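Local atomic coordinates of dicer Related Helicase (Caenorhabditis elegans, PDB entry 6M6Q), a protein that probably hydrolyses ATP and binds double- and single-stranded RNA as an RLR-family helicase, this piece being its N-terminal domain. Residues Cys40-Phe52 with Gly62-Glu74. Sequence-based numbering, arbitrary orientation.
Sequences CVESTRNNDIGYF and GKLEEIARMIIDE
Ile49 lies across helix 63-72 with its CG2 methyl over the centre of one face of the Arg69 guanidinium, 3.5 Å above the plane, while its CB and CG2 pack on Ala68 CB. With chi1 at 61°, Ile49 CG1 falls between the backbone N and the carbonyl carbon, carrying Ile49 CD1 to Leu64 CD1 (3.5 Å). Arg69 CB points away, but the chain bends at chi2 (-39°) and brings the group back over Ile49. Arg69 NH2 donates a weak hydrogen bond to Asn47 O (3.4 Å) and forms a salt bridge with Glu65 OE1 (3.2 Å); both acceptors lie at the guanidinium edge, close to its plane, which probably helps fix its rotation. A methionine in its place would probably leave Glu65 without its charged mate and Asn47 O without its weak donor. Deeper in, the Phe52 ring meets Ala68 CB, Ile71 CD1 and Ile72 CG2 obliquely, and Val41 CG2, at its edge, packs on Ile71 CG2 (4.1 Å). Ile72 CD1 and Thr44 CG2 meet tip to tip at 4.0 Å. In this all-helical domain, the end of helix 33-42 and the loop after it thus make an apolar, charge-rimmed packing on helix 63-72, whose Ile67 and Ile71 touch helix 94-127, where Phe52 meets the Phe123 ring.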
loop_
_atom_site.group_PDB
_atom_site.type_symbol
_atom_site.label_atom_id
_atom_site.label_comp_id
_atom_site.label_asym_id
_atom_site.label_seq_id
_atom_site.Cartn_x
_atom_site.Cartn_y
_atom_site.Cartn_z
ATOM N N CYS B 40 -18.178 12.729 -7.503
ATOM C CA CYS B 40 -17.384 13.980 -7.627
ATOM C C CYS B 40 -17.239 14.354 -9.113
ATOM O O CYS B 40 -17.323 15.539 -9.418
ATOM C CB CYS B 40 -16.012 13.849 -6.966
ATOM S SG CYS B 40 -16.071 13.608 -5.169
ATOM N N VAL B 41 -17.061 13.373 -9.997
ATOM C CA VAL B 41 -16.847 13.603 -11.454
ATOM C C VAL B 41 -18.187 13.963 -12.105
ATOM O O VAL B 41 -18.206 14.884 -12.924
ATOM C CB VAL B 41 -16.199 12.385 -12.129
ATOM C CG1 VAL B 41 -16.305 12.462 -13.649
ATOM C CG2 VAL B 41 -14.750 12.211 -11.693
ATOM N N GLU B 42 -19.266 13.291 -11.697
ATOM C CA GLU B 42 -20.665 13.542 -12.150
ATOM C C GLU B 42 -21.050 15.000 -11.874
ATOM O O GLU B 42 -21.786 15.558 -12.691
ATOM C CB GLU B 42 -21.613 12.585 -11.432
ATOM C CG GLU B 42 -23.067 12.680 -11.873
ATOM C CD GLU B 42 -24.010 11.819 -11.037
ATOM O OE1 GLU B 42 -23.864 11.815 -9.790
ATOM O OE2 GLU B 42 -24.866 11.128 -11.629
ATOM N N SER B 43 -20.568 15.575 -10.756
ATOM C CA SER B 43 -21.001 16.893 -10.202
ATOM C C SER B 43 -20.392 18.063 -10.988
ATOM O O SER B 43 -20.947 19.169 -10.900
ATOM C CB SER B 43 -20.672 17.012 -8.734
ATOM O OG SER B 43 -19.279 17.071 -8.532
ATOM N N THR B 44 -19.305 17.835 -11.737
ATOM C CA THR B 44 -18.670 18.862 -12.616
ATOM C C THR B 44 -19.657 19.220 -13.740
ATOM O O THR B 44 -19.895 18.363 -14.615
ATOM C CB THR B 44 -17.300 18.398 -13.147
ATOM O OG1 THR B 44 -17.480 17.246 -13.969
ATOM C CG2 THR B 44 -16.315 18.074 -12.044
ATOM N N ARG B 45 -20.245 20.422 -13.686
ATOM C CA ARG B 45 -21.316 20.867 -14.624
ATOM C C ARG B 45 -20.690 21.539 -15.858
ATOM O O ARG B 45 -20.658 20.883 -16.922
ATOM C CB ARG B 45 -22.316 21.779 -13.909
ATOM C CG ARG B 45 -23.335 21.028 -13.062
ATOM C CD ARG B 45 -24.333 20.222 -13.890
ATOM N NE ARG B 45 -24.801 19.029 -13.191
ATOM C CZ ARG B 45 -24.214 17.827 -13.240
ATOM N NH1 ARG B 45 -24.727 16.816 -12.559
ATOM N NH2 ARG B 45 -23.121 17.640 -13.963
ATOM N N ASN B 46 -20.247 22.797 -15.737
ATOM C CA ASN B 46 -19.684 23.592 -16.863
ATOM C C ASN B 46 -18.383 24.268 -16.412
ATOM O O ASN B 46 -18.459 25.316 -15.740
ATOM C CB ASN B 46 -20.726 24.575 -17.409
ATOM C CG ASN B 46 -21.852 23.866 -18.133
ATOM O OD1 ASN B 46 -21.687 23.438 -19.275
ATOM N ND2 ASN B 46 -22.992 23.718 -17.474
ATOM N N ASN B 47 -17.235 23.666 -16.771
ATOM C CA ASN B 47 -15.858 24.199 -16.550
ATOM C C ASN B 47 -15.594 24.455 -15.057
ATOM O O ASN B 47 -14.563 25.074 -14.759
ATOM C CB ASN B 47 -15.600 25.464 -17.369
ATOM C CG ASN B 47 -15.690 25.210 -18.853
ATOM O OD1 ASN B 47 -15.047 24.297 -19.367
ATOM N ND2 ASN B 47 -16.481 26.010 -19.550
ATOM N N ASP B 48 -16.428 23.917 -14.160
ATOM C CA ASP B 48 -16.190 23.934 -12.693
ATOM C C ASP B 48 -15.666 22.558 -12.262
ATOM O O ASP B 48 -15.830 21.581 -13.024
ATOM C CB ASP B 48 -17.439 24.383 -11.925
ATOM C CG ASP B 48 -18.665 23.488 -12.067
ATOM O OD1 ASP B 48 -19.197 23.382 -13.190
ATOM O OD2 ASP B 48 -19.106 22.946 -11.043
ATOM N N ILE B 49 -14.970 22.501 -11.134
ATOM C CA ILE B 49 -14.397 21.232 -10.603
ATOM C C ILE B 49 -15.423 20.585 -9.660
ATOM O O ILE B 49 -15.135 19.507 -9.136
ATOM C CB ILE B 49 -13.018 21.460 -9.939
ATOM C CG1 ILE B 49 -13.090 22.408 -8.741
ATOM C CG2 ILE B 49 -11.997 21.936 -10.971
ATOM C CD1 ILE B 49 -11.860 22.369 -7.854
ATOM N N GLY B 50 -16.616 21.173 -9.538
ATOM C CA GLY B 50 -17.746 20.604 -8.769
ATOM C C GLY B 50 -17.369 20.320 -7.323
ATOM O O GLY B 50 -16.762 21.195 -6.690
ATOM N N TYR B 51 -17.715 19.132 -6.822
ATOM C CA TYR B 51 -17.604 18.752 -5.386
ATOM C C TYR B 51 -16.118 18.616 -4.997
ATOM O O TYR B 51 -15.812 18.672 -3.793
ATOM C CB TYR B 51 -18.348 17.444 -5.076
ATOM C CG TYR B 51 -19.857 17.462 -5.218
ATOM C CD1 TYR B 51 -20.572 18.650 -5.319
ATOM C CD2 TYR B 51 -20.578 16.271 -5.236
ATOM C CE1 TYR B 51 -21.953 18.652 -5.453
ATOM C CE2 TYR B 51 -21.956 16.259 -5.382
ATOM C CZ TYR B 51 -22.647 17.451 -5.494
ATOM O OH TYR B 51 -23.999 17.438 -5.644
ATOM N N PHE B 52 -15.217 18.446 -5.976
ATOM C CA PHE B 52 -13.762 18.296 -5.731
ATOM C C PHE B 52 -13.278 19.487 -4.881
ATOM O O PHE B 52 -12.367 19.314 -4.040
ATOM C CB PHE B 52 -12.981 18.190 -7.055
ATOM C CG PHE B 52 -13.025 16.846 -7.754
ATOM C CD1 PHE B 52 -12.202 15.799 -7.356
ATOM C CD2 PHE B 52 -13.839 16.650 -8.859
ATOM C CE1 PHE B 52 -12.238 14.581 -8.020
ATOM C CE2 PHE B 52 -13.868 15.432 -9.520
ATOM C CZ PHE B 52 -13.078 14.401 -9.095
ATOM N N GLY B 62 -3.627 25.374 -4.681
ATOM C CA GLY B 62 -3.675 25.198 -6.140
ATOM C C GLY B 62 -3.476 23.750 -6.571
ATOM O O GLY B 62 -3.885 23.437 -7.675
ATOM N N LYS B 63 -2.872 22.902 -5.735
ATOM C CA LYS B 63 -2.641 21.475 -6.064
ATOM C C LYS B 63 -3.984 20.762 -6.317
ATOM O O LYS B 63 -4.017 19.872 -7.191
ATOM C CB LYS B 63 -1.844 20.773 -4.969
ATOM C CG LYS B 63 -1.517 19.316 -5.262
ATOM C CD LYS B 63 -0.033 18.988 -5.154
ATOM C CE LYS B 63 0.369 17.780 -5.977
ATOM N NZ LYS B 63 0.864 18.162 -7.326
ATOM N N LEU B 64 -5.038 21.087 -5.573
ATOM C CA LEU B 64 -6.349 20.412 -5.744
ATOM C C LEU B 64 -6.807 20.606 -7.187
ATOM O O LEU B 64 -6.982 19.604 -7.879
ATOM C CB LEU B 64 -7.376 20.972 -4.758
ATOM C CG LEU B 64 -8.696 20.198 -4.665
ATOM C CD1 LEU B 64 -9.745 20.751 -5.629
ATOM C CD2 LEU B 64 -8.490 18.713 -4.920
ATOM N N GLU B 65 -6.903 21.861 -7.626
ATOM C CA GLU B 65 -7.339 22.271 -8.996
ATOM C C GLU B 65 -6.558 21.470 -10.054
ATOM O O GLU B 65 -7.209 20.923 -10.952
ATOM C CB GLU B 65 -7.139 23.780 -9.187
ATOM C CG GLU B 65 -7.564 24.305 -10.555
ATOM C CD GLU B 65 -9.007 24.745 -10.648
ATOM O OE1 GLU B 65 -9.314 25.573 -11.534
ATOM O OE2 GLU B 65 -9.822 24.264 -9.847
ATOM N N GLU B 66 -5.228 21.349 -9.910
ATOM C CA GLU B 66 -4.371 20.559 -10.843
ATOM C C GLU B 66 -4.908 19.118 -10.922
ATOM O O GLU B 66 -5.079 18.608 -12.045
ATOM C CB GLU B 66 -2.897 20.556 -10.408
ATOM C CG GLU B 66 -2.125 21.813 -10.774
ATOM C CD GLU B 66 -0.690 21.806 -10.258
ATOM O OE1 GLU B 66 -0.055 22.901 -10.200
ATOM O OE2 GLU B 66 -0.206 20.703 -9.899
ATOM N N ILE B 67 -5.117 18.479 -9.772
ATOM C CA ILE B 67 -5.515 17.049 -9.685
ATOM C C ILE B 67 -6.869 16.880 -10.372
ATOM O O ILE B 67 -6.957 16.050 -11.309
ATOM C CB ILE B 67 -5.529 16.582 -8.228
ATOM C CG1 ILE B 67 -4.102 16.395 -7.700
ATOM C CG2 ILE B 67 -6.351 15.322 -8.082
ATOM C CD1 ILE B 67 -3.958 16.624 -6.219
ATOM N N ALA B 68 -7.869 17.666 -9.959
ATOM C CA ALA B 68 -9.238 17.632 -10.515
ATOM C C ALA B 68 -9.149 17.688 -12.040
ATOM O O ALA B 68 -9.655 16.776 -12.680
ATOM C CB ALA B 68 -10.082 18.756 -9.962
ATOM N N ARG B 69 -8.487 18.703 -12.588
ATOM C CA ARG B 69 -8.338 18.878 -14.057
ATOM C C ARG B 69 -7.779 17.594 -14.649
ATOM O O ARG B 69 -8.496 16.952 -15.430
ATOM C CB ARG B 69 -7.424 20.055 -14.380
ATOM C CG ARG B 69 -7.956 21.395 -13.900
ATOM C CD ARG B 69 -9.450 21.490 -14.095
ATOM N NE ARG B 69 -9.923 22.814 -13.768
ATOM C CZ ARG B 69 -11.064 23.335 -14.185
ATOM N NH1 ARG B 69 -11.876 22.644 -14.968
ATOM N NH2 ARG B 69 -11.390 24.557 -13.816
ATOM N N MET B 70 -6.587 17.191 -14.228
ATOM C CA MET B 70 -5.904 15.992 -14.773
ATOM C C MET B 70 -6.892 14.817 -14.892
ATOM O O MET B 70 -6.705 14.008 -15.782
ATOM C CB MET B 70 -4.728 15.588 -13.897
ATOM C CG MET B 70 -3.517 16.482 -14.097
ATOM S SD MET B 70 -2.718 16.224 -15.709
ATOM C CE MET B 70 -1.035 16.703 -15.312
ATOM N N ILE B 71 -7.947 14.798 -14.072
ATOM C CA ILE B 71 -8.960 13.706 -14.020
ATOM C C ILE B 71 -10.060 13.961 -15.072
ATOM O O ILE B 71 -10.446 12.986 -15.756
ATOM C CB ILE B 71 -9.528 13.560 -12.590
ATOM C CG1 ILE B 71 -8.466 13.048 -11.602
ATOM C CG2 ILE B 71 -10.780 12.680 -12.578
ATOM C CD1 ILE B 71 -8.867 13.198 -10.147
ATOM N N ILE B 72 -10.557 15.200 -15.192
ATOM C CA ILE B 72 -11.801 15.531 -15.969
ATOM C C ILE B 72 -11.453 16.147 -17.336
ATOM O O ILE B 72 -12.307 16.063 -18.237
ATOM C CB ILE B 72 -12.738 16.452 -15.168
ATOM C CG1 ILE B 72 -12.056 17.761 -14.761
ATOM C CG2 ILE B 72 -13.305 15.709 -13.976
ATOM C CD1 ILE B 72 -12.986 18.755 -14.097
ATOM N N ASP B 73 -10.272 16.770 -17.472
ATOM C CA ASP B 73 -9.752 17.345 -18.753
ATOM C C ASP B 73 -9.976 16.346 -19.893
ATOM O O ASP B 73 -9.637 15.158 -19.731
ATOM C CB ASP B 73 -8.260 17.702 -18.669
ATOM C CG ASP B 73 -7.966 19.110 -18.151
ATOM O OD1 ASP B 73 -8.938 19.825 -17.756
ATOM O OD2 ASP B 73 -6.771 19.484 -18.135
ATOM N N GLU B 74 -10.563 16.819 -20.987
ATOM C CA GLU B 74 -10.749 16.074 -22.254
ATOM C C GLU B 74 -9.368 15.763 -22.836
ATOM O O GLU B 74 -8.452 16.573 -22.752
ATOM C CB GLU B 74 -11.600 16.935 -23.200
ATOM C CG GLU B 74 -12.631 16.165 -24.008
ATOM C CD GLU B 74 -13.839 15.696 -23.229
ATOM O OE1 GLU B 74 -14.364 16.490 -22.418
ATOM O OE2 GLU B 74 -14.280 14.550 -23.464
#